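Local structure of mite allergen Der p 5 (Dermatophagoides pteronyssinus, 3MQ1) at residues B[20-30]-B[42-50]. The protein acts as an IgE-binding house dust mite allergen, its native biological role being unsettled, and forms homodimers that associate further as concentration rises. Sequence-based numbering, arbitrary orientation.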
ATOM      1  N   LEU B  20     -28.871 -12.962  -9.457  1.00 69.35           N
ATOM      2  CA  LEU B  20     -28.761 -12.653  -8.035  1.00 65.45           C
ATOM      3  C   LEU B  20     -29.849 -11.684  -7.582  1.00 70.08           C
ATOM      4  O   LEU B  20     -30.401 -11.829  -6.491  1.00 81.72           O
ATOM      5  CB  LEU B  20     -27.376 -12.089  -7.712  1.00 72.51           C
ATOM      6  CG  LEU B  20     -26.209 -13.054  -7.918  1.00 66.41           C
ATOM      7  CD1 LEU B  20     -24.889 -12.382  -7.578  1.00 67.72           C
ATOM      8  CD2 LEU B  20     -26.402 -14.313  -7.086  1.00 47.98           C
ATOM      9  N   PHE B  21     -30.151 -10.695  -8.418  1.00 57.40           N
ATOM     10  CA  PHE B  21     -31.220  -9.751  -8.120  1.00 69.71           C
ATOM     11  C   PHE B  21     -32.567 -10.464  -8.081  1.00 66.05           C
ATOM     12  O   PHE B  21     -33.382 -10.226  -7.189  1.00 72.85           O
ATOM     13  CB  PHE B  21     -31.252  -8.616  -9.146  1.00 67.60           C
ATOM     14  CG  PHE B  21     -30.149  -7.612  -8.977  1.00 53.60           C
ATOM     15  CD1 PHE B  21     -30.199  -6.673  -7.961  1.00 57.08           C
ATOM     16  CD2 PHE B  21     -29.066  -7.599  -9.842  1.00 61.47           C
ATOM     17  CE1 PHE B  21     -29.186  -5.745  -7.803  1.00 68.56           C
ATOM     18  CE2 PHE B  21     -28.051  -6.674  -9.689  1.00 71.09           C
ATOM     19  CZ  PHE B  21     -28.112  -5.745  -8.669  1.00 78.72           C
ATOM     20  N   TYR B  22     -32.794 -11.339  -9.056  1.00 61.75           N
ATOM     21  CA  TYR B  22     -34.015 -12.133  -9.109  1.00 80.16           C
ATOM     22  C   TYR B  22     -34.127 -12.993  -7.858  1.00 86.96           C
ATOM     23  O   TYR B  22     -35.221 -13.237  -7.354  1.00 93.91           O
ATOM     24  CB  TYR B  22     -34.025 -13.013 -10.360  1.00 91.83           C
ATOM     25  CG  TYR B  22     -35.319 -13.767 -10.575  1.00 96.21           C
ATOM     26  CD1 TYR B  22     -36.356 -13.209 -11.310  1.00 97.19           C
ATOM     27  CD2 TYR B  22     -35.500 -15.039 -10.049  1.00 92.33           C
ATOM     28  CE1 TYR B  22     -37.538 -13.895 -11.512  1.00104.90           C
ATOM     29  CE2 TYR B  22     -36.679 -15.733 -10.247  1.00 98.26           C
ATOM     30  CZ  TYR B  22     -37.694 -15.155 -10.978  1.00107.01           C
ATOM     31  OH  TYR B  22     -38.869 -15.842 -11.177  1.00113.73           O
ATOM     32  N   LEU B  23     -32.981 -13.448  -7.362  1.00 69.86           N
ATOM     33  CA  LEU B  23     -32.928 -14.222  -6.130  1.00 70.78           C
ATOM     34  C   LEU B  23     -33.311 -13.345  -4.945  1.00 84.56           C
ATOM     35  O   LEU B  23     -34.107 -13.744  -4.094  1.00 91.32           O
ATOM     36  CB  LEU B  23     -31.526 -14.796  -5.921  1.00 65.64           C
ATOM     37  CG  LEU B  23     -31.304 -15.619  -4.652  1.00 48.58           C
ATOM     38  CD1 LEU B  23     -32.127 -16.898  -4.694  1.00 73.39           C
ATOM     39  CD2 LEU B  23     -29.829 -15.936  -4.473  1.00 55.11           C
ATOM     40  N   GLN B  24     -32.737 -12.148  -4.900  1.00 82.59           N
ATOM     41  CA  GLN B  24     -33.022 -11.192  -3.836  1.00 85.38           C
ATOM     42  C   GLN B  24     -34.517 -10.910  -3.738  1.00 96.19           C
ATOM     43  O   GLN B  24     -35.064 -10.781  -2.643  1.00 98.27           O
ATOM     44  CB  GLN B  24     -32.255  -9.889  -4.072  1.00 91.19           C
ATOM     45  CG  GLN B  24     -32.566  -8.786  -3.070  1.00 98.62           C
ATOM     46  CD  GLN B  24     -32.122  -9.131  -1.661  1.00111.30           C
ATOM     47  OE1 GLN B  24     -31.376 -10.086  -1.447  1.00128.63           O
ATOM     48  NE2 GLN B  24     -32.579  -8.348  -0.690  1.00104.54           N
ATOM     49  N   GLU B  25     -35.173 -10.818  -4.890  1.00 92.22           N
ATOM     50  CA  GLU B  25     -36.607 -10.556  -4.931  1.00 93.99           C
ATOM     51  C   GLU B  25     -37.396 -11.762  -4.433  1.00 97.30           C
ATOM     52  O   GLU B  25     -38.411 -11.613  -3.752  1.00114.84           O
ATOM     53  CB  GLU B  25     -37.044 -10.175  -6.347  1.00 87.73           C
ATOM     54  CG  GLU B  25     -36.264  -9.012  -6.942  1.00 90.00           C
ATOM     55  CD  GLU B  25     -36.342  -7.757  -6.092  1.00 95.72           C
ATOM     56  OE1 GLU B  25     -37.331  -7.601  -5.345  1.00 99.08           O
ATOM     57  OE2 GLU B  25     -35.416  -6.924  -6.175  1.00 99.55           O
ATOM     58  N   GLN B  26     -36.924 -12.956  -4.777  1.00 91.86           N
ATOM     59  CA  GLN B  26     -37.535 -14.189  -4.294  1.00 89.68           C
ATOM     60  C   GLN B  26     -37.541 -14.213  -2.771  1.00 89.78           C
ATOM     61  O   GLN B  26     -38.551 -14.541  -2.147  1.00101.66           O
ATOM     62  CB  GLN B  26     -36.780 -15.408  -4.830  1.00 93.89           C
ATOM     63  CG  GLN B  26     -36.926 -15.629  -6.325  1.00111.19           C
ATOM     64  CD  GLN B  26     -36.020 -16.730  -6.840  1.00122.75           C
ATOM     65  OE1 GLN B  26     -34.863 -16.835  -6.433  1.00118.04           O
ATOM     66  NE2 GLN B  26     -36.540 -17.553  -7.743  1.00129.55           N
ATOM     67  N   ILE B  27     -36.403 -13.862  -2.179  1.00 81.82           N
ATOM     68  CA  ILE B  27     -36.271 -13.817  -0.729  1.00 78.45           C
ATOM     69  C   ILE B  27     -37.234 -12.797  -0.129  1.00 90.39           C
ATOM     70  O   ILE B  27     -37.834 -13.036   0.919  1.00101.08           O
ATOM     71  CB  ILE B  27     -34.832 -13.467  -0.307  1.00 67.62           C
ATOM     72  CG1 ILE B  27     -33.842 -14.461  -0.919  1.00 89.29           C
ATOM     73  CG2 ILE B  27     -34.707 -13.448   1.209  1.00 84.31           C
ATOM     74  CD1 ILE B  27     -32.396 -14.174  -0.577  1.00105.70           C
ATOM     75  N   ASN B  28     -37.376 -11.660  -0.803  1.00 75.96           N
ATOM     76  CA  ASN B  28     -38.280 -10.608  -0.351  1.00 79.98           C
ATOM     77  C   ASN B  28     -39.727 -11.084  -0.278  1.00 92.88           C
ATOM     78  O   ASN B  28     -40.334 -11.090   0.792  1.00 88.94           O
ATOM     79  CB  ASN B  28     -38.177  -9.383  -1.263  1.00 74.90           C
ATOM     80  CG  ASN B  28     -36.812  -8.728  -1.207  1.00103.93           C
ATOM     81  OD1 ASN B  28     -35.940  -9.146  -0.446  1.00124.05           O
ATOM     82  ND2 ASN B  28     -36.619  -7.691  -2.015  1.00104.71           N
ATOM     83  N   HIS B  29     -40.272 -11.484  -1.422  1.00 94.45           N
ATOM     84  CA  HIS B  29     -41.646 -11.970  -1.492  1.00112.67           C
ATOM     85  C   HIS B  29     -41.877 -13.133  -0.535  1.00113.69           C
ATOM     86  O   HIS B  29     -42.968 -13.287   0.016  1.00127.46           O
ATOM     87  CB  HIS B  29     -41.996 -12.389  -2.921  1.00109.25           C
ATOM     88  CG  HIS B  29     -43.321 -13.074  -3.040  1.00125.18           C
ATOM     89  ND1 HIS B  29     -44.516 -12.387  -3.069  1.00133.85           N
ATOM     90  CD2 HIS B  29     -43.641 -14.387  -3.138  1.00133.38           C
ATOM     91  CE1 HIS B  29     -45.514 -13.245  -3.180  1.00144.27           C
ATOM     92  NE2 HIS B  29     -45.010 -14.465  -3.224  1.00143.67           N
ATOM     93  N   PHE B  30     -40.847 -13.949  -0.341  1.00 89.94           N
ATOM     94  CA  PHE B  30     -40.934 -15.087   0.565  1.00 83.12           C
ATOM     95  C   PHE B  30     -41.325 -14.643   1.970  1.00100.18           C
ATOM     96  O   PHE B  30     -42.193 -15.245   2.602  1.00116.28           O
ATOM     97  CB  PHE B  30     -39.606 -15.848   0.603  1.00 79.13           C
ATOM     98  CG  PHE B  30     -39.554 -16.926   1.647  1.00 82.80           C
ATOM     99  CD1 PHE B  30     -40.068 -18.186   1.390  1.00 99.33           C
ATOM    100  CD2 PHE B  30     -38.989 -16.679   2.887  1.00 80.92           C
ATOM    101  CE1 PHE B  30     -40.022 -19.178   2.351  1.00111.12           C
ATOM    102  CE2 PHE B  30     -38.939 -17.667   3.852  1.00103.31           C
ATOM    103  CZ  PHE B  30     -39.456 -18.919   3.583  1.00112.95           C
ATOM    104  N   ILE B  42     -35.972 -22.038  -2.918  1.00 86.03           N
ATOM    105  CA  ILE B  42     -34.892 -21.100  -2.636  1.00 75.52           C
ATOM    106  C   ILE B  42     -33.657 -21.823  -2.108  1.00 79.27           C
ATOM    107  O   ILE B  42     -32.531 -21.511  -2.492  1.00 81.92           O
ATOM    108  CB  ILE B  42     -35.326 -20.029  -1.615  1.00 63.33           C
ATOM    109  CG1 ILE B  42     -36.398 -19.121  -2.220  1.00 72.23           C
ATOM    110  CG2 ILE B  42     -34.130 -19.207  -1.162  1.00 56.59           C
ATOM    111  CD1 ILE B  42     -36.877 -18.034  -1.283  1.00 75.55           C
ATOM    112  N   VAL B  43     -33.878 -22.793  -1.226  1.00 86.34           N
ATOM    113  CA  VAL B  43     -32.786 -23.575  -0.660  1.00 81.83           C
ATOM    114  C   VAL B  43     -31.990 -24.268  -1.760  1.00 72.39           C
ATOM    115  O   VAL B  43     -30.760 -24.241  -1.760  1.00 67.27           O
ATOM    116  CB  VAL B  43     -33.304 -24.634   0.331  1.00 67.93           C
ATOM    117  N   ALA B  44     -32.701 -24.887  -2.696  1.00 84.58           N
ATOM    118  CA  ALA B  44     -32.064 -25.578  -3.812  1.00 87.70           C
ATOM    119  C   ALA B  44     -31.360 -24.591  -4.739  1.00 82.89           C
ATOM    120  O   ALA B  44     -30.281 -24.875  -5.259  1.00 86.01           O
ATOM    121  CB  ALA B  44     -33.088 -26.395  -4.584  1.00 71.00           C
ATOM    122  N   GLU B  45     -31.978 -23.431  -4.941  1.00 76.47           N
ATOM    123  CA  GLU B  45     -31.411 -22.400  -5.802  1.00 64.81           C
ATOM    124  C   GLU B  45     -30.103 -21.865  -5.232  1.00 68.95           C
ATOM    125  O   GLU B  45     -29.084 -21.827  -5.923  1.00 73.43           O
ATOM    126  CB  GLU B  45     -32.407 -21.253  -5.989  1.00 60.39           C
ATOM    127  CG  GLU B  45     -33.703 -21.657  -6.671  1.00 82.42           C
ATOM    128  CD  GLU B  45     -34.708 -20.525  -6.722  1.00 95.72           C
ATOM    129  OE1 GLU B  45     -34.417 -19.447  -6.163  1.00 92.21           O
ATOM    130  OE2 GLU B  45     -35.789 -20.711  -7.320  1.00106.80           O
ATOM    131  N   MET B  46     -30.137 -21.454  -3.969  1.00 59.41           N
ATOM    132  CA  MET B  46     -28.957 -20.909  -3.311  1.00 53.51           C
ATOM    133  C   MET B  46     -27.871 -21.969  -3.163  1.00 70.34           C
ATOM    134  O   MET B  46     -26.682 -21.651  -3.129  1.00 97.50           O
ATOM    135  CB  MET B  46     -29.322 -20.331  -1.942  1.00 71.38           C
ATOM    136  CG  MET B  46     -30.373 -19.233  -1.998  1.00 81.27           C
ATOM    137  SD  MET B  46     -30.646 -18.442  -0.401  1.00 85.82           S
ATOM    138  CE  MET B  46     -29.045 -17.689  -0.122  1.00101.78           C
ATOM    139  N   ASP B  47     -28.286 -23.228  -3.078  1.00 63.24           N
ATOM    140  CA  ASP B  47     -27.348 -24.337  -2.950  1.00 67.09           C
ATOM    141  C   ASP B  47     -26.555 -24.540  -4.237  1.00 64.82           C
ATOM    142  O   ASP B  47     -25.331 -24.668  -4.209  1.00 63.92           O
ATOM    143  CB  ASP B  47     -28.087 -25.625  -2.583  1.00 82.18           C
ATOM    144  N   THR B  48     -27.262 -24.569  -5.362  1.00 74.32           N
ATOM    145  CA  THR B  48     -26.630 -24.783  -6.660  1.00 74.75           C
ATOM    146  C   THR B  48     -25.585 -23.712  -6.945  1.00 73.81           C
ATOM    147  O   THR B  48     -24.473 -24.015  -7.379  1.00 59.39           O
ATOM    148  CB  THR B  48     -27.666 -24.794  -7.797  1.00 74.77           C
ATOM    149  OG1 THR B  48     -28.672 -25.778  -7.524  1.00 67.17           O
ATOM    150  CG2 THR B  48     -26.996 -25.116  -9.124  1.00 66.02           C
ATOM    151  N   ILE B  49     -25.949 -22.458  -6.698  1.00 66.40           N
ATOM    152  CA  ILE B  49     -25.033 -21.341  -6.890  1.00 51.63           C
ATOM    153  C   ILE B  49     -23.767 -21.526  -6.061  1.00 58.44           C
ATOM    154  O   ILE B  49     -22.656 -21.345  -6.559  1.00 68.45           O
ATOM    155  CB  ILE B  49     -25.691 -20.003  -6.510  1.00 47.00           C
ATOM    156  CG1 ILE B  49     -26.954 -19.774  -7.341  1.00 49.10           C
ATOM    157  CG2 ILE B  49     -24.709 -18.855  -6.695  1.00 38.43           C
ATOM    158  CD1 ILE B  49     -27.660 -18.474  -7.030  1.00 46.20           C
ATOM    159  N   ILE B  50     -23.942 -21.887  -4.794  1.00 72.17           N
ATOM    160  CA  ILE B  50     -22.812 -22.121  -3.903  1.00 76.10           C
ATOM    161  C   ILE B  50     -21.903 -23.212  -4.458  1.00 63.68           C
ATOM    162  O   ILE B  50     -20.679 -23.083  -4.440  1.00 50.66           O
ATOM    163  CB  ILE B  50     -23.275 -22.517  -2.489  1.00 67.87           C
ATOM    164  CG1 ILE B  50     -23.983 -21.342  -1.810  1.00 63.15           C
ATOM    165  CG2 ILE B  50     -22.093 -22.972  -1.649  1.00 58.55           C
ATOM    166  CD1 ILE B  50     -24.538 -21.672  -0.442  1.00 80.48           C
TER
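Glu45 OE2 has two partners: Gln26 NE2 gives it a weak, bent hydrogen bond of 3.3 Å (N-H...acceptor angle 129°), while Lys41 NZ, a turn earlier on the same helix, is the stronger one, through a salt bridge. The setting is an antiparallel helical hairpin within a three-helix bundle, segments 20-30 and 42-50 running at 152° with axes 11.4 Å apart. Gln26 and Glu45 reach for each other from opposite helices with extended chains, their amide and carboxylate planes only 18° apart; both are long enough to bring polar ends together between such axes, and the lysine probably offsets the carboxylate's charge. Leu23 lies beside them. With CG anti to the backbone N (chi1 179°), it brings its branched end to helix 36-63: CD1 lies 4.0 Å from Met46 CG, the two side chains crossing nearly at right angles, and CD2 lies 4.2 Å from Ile49 CD1. Ile27 also packs on Glu94 and Arg97, and Met46 on Glu95, all of helix 71-99. Leu20 CD2 lies 4.3 Å from Ile49 CD1, and Leu20 also packs on Ile9 of a second subunit. At the other end Ile42, its CB directed toward helix 4-32, extends CD1 to within 4.0 Å of Phe30 CB, oblique to the ring.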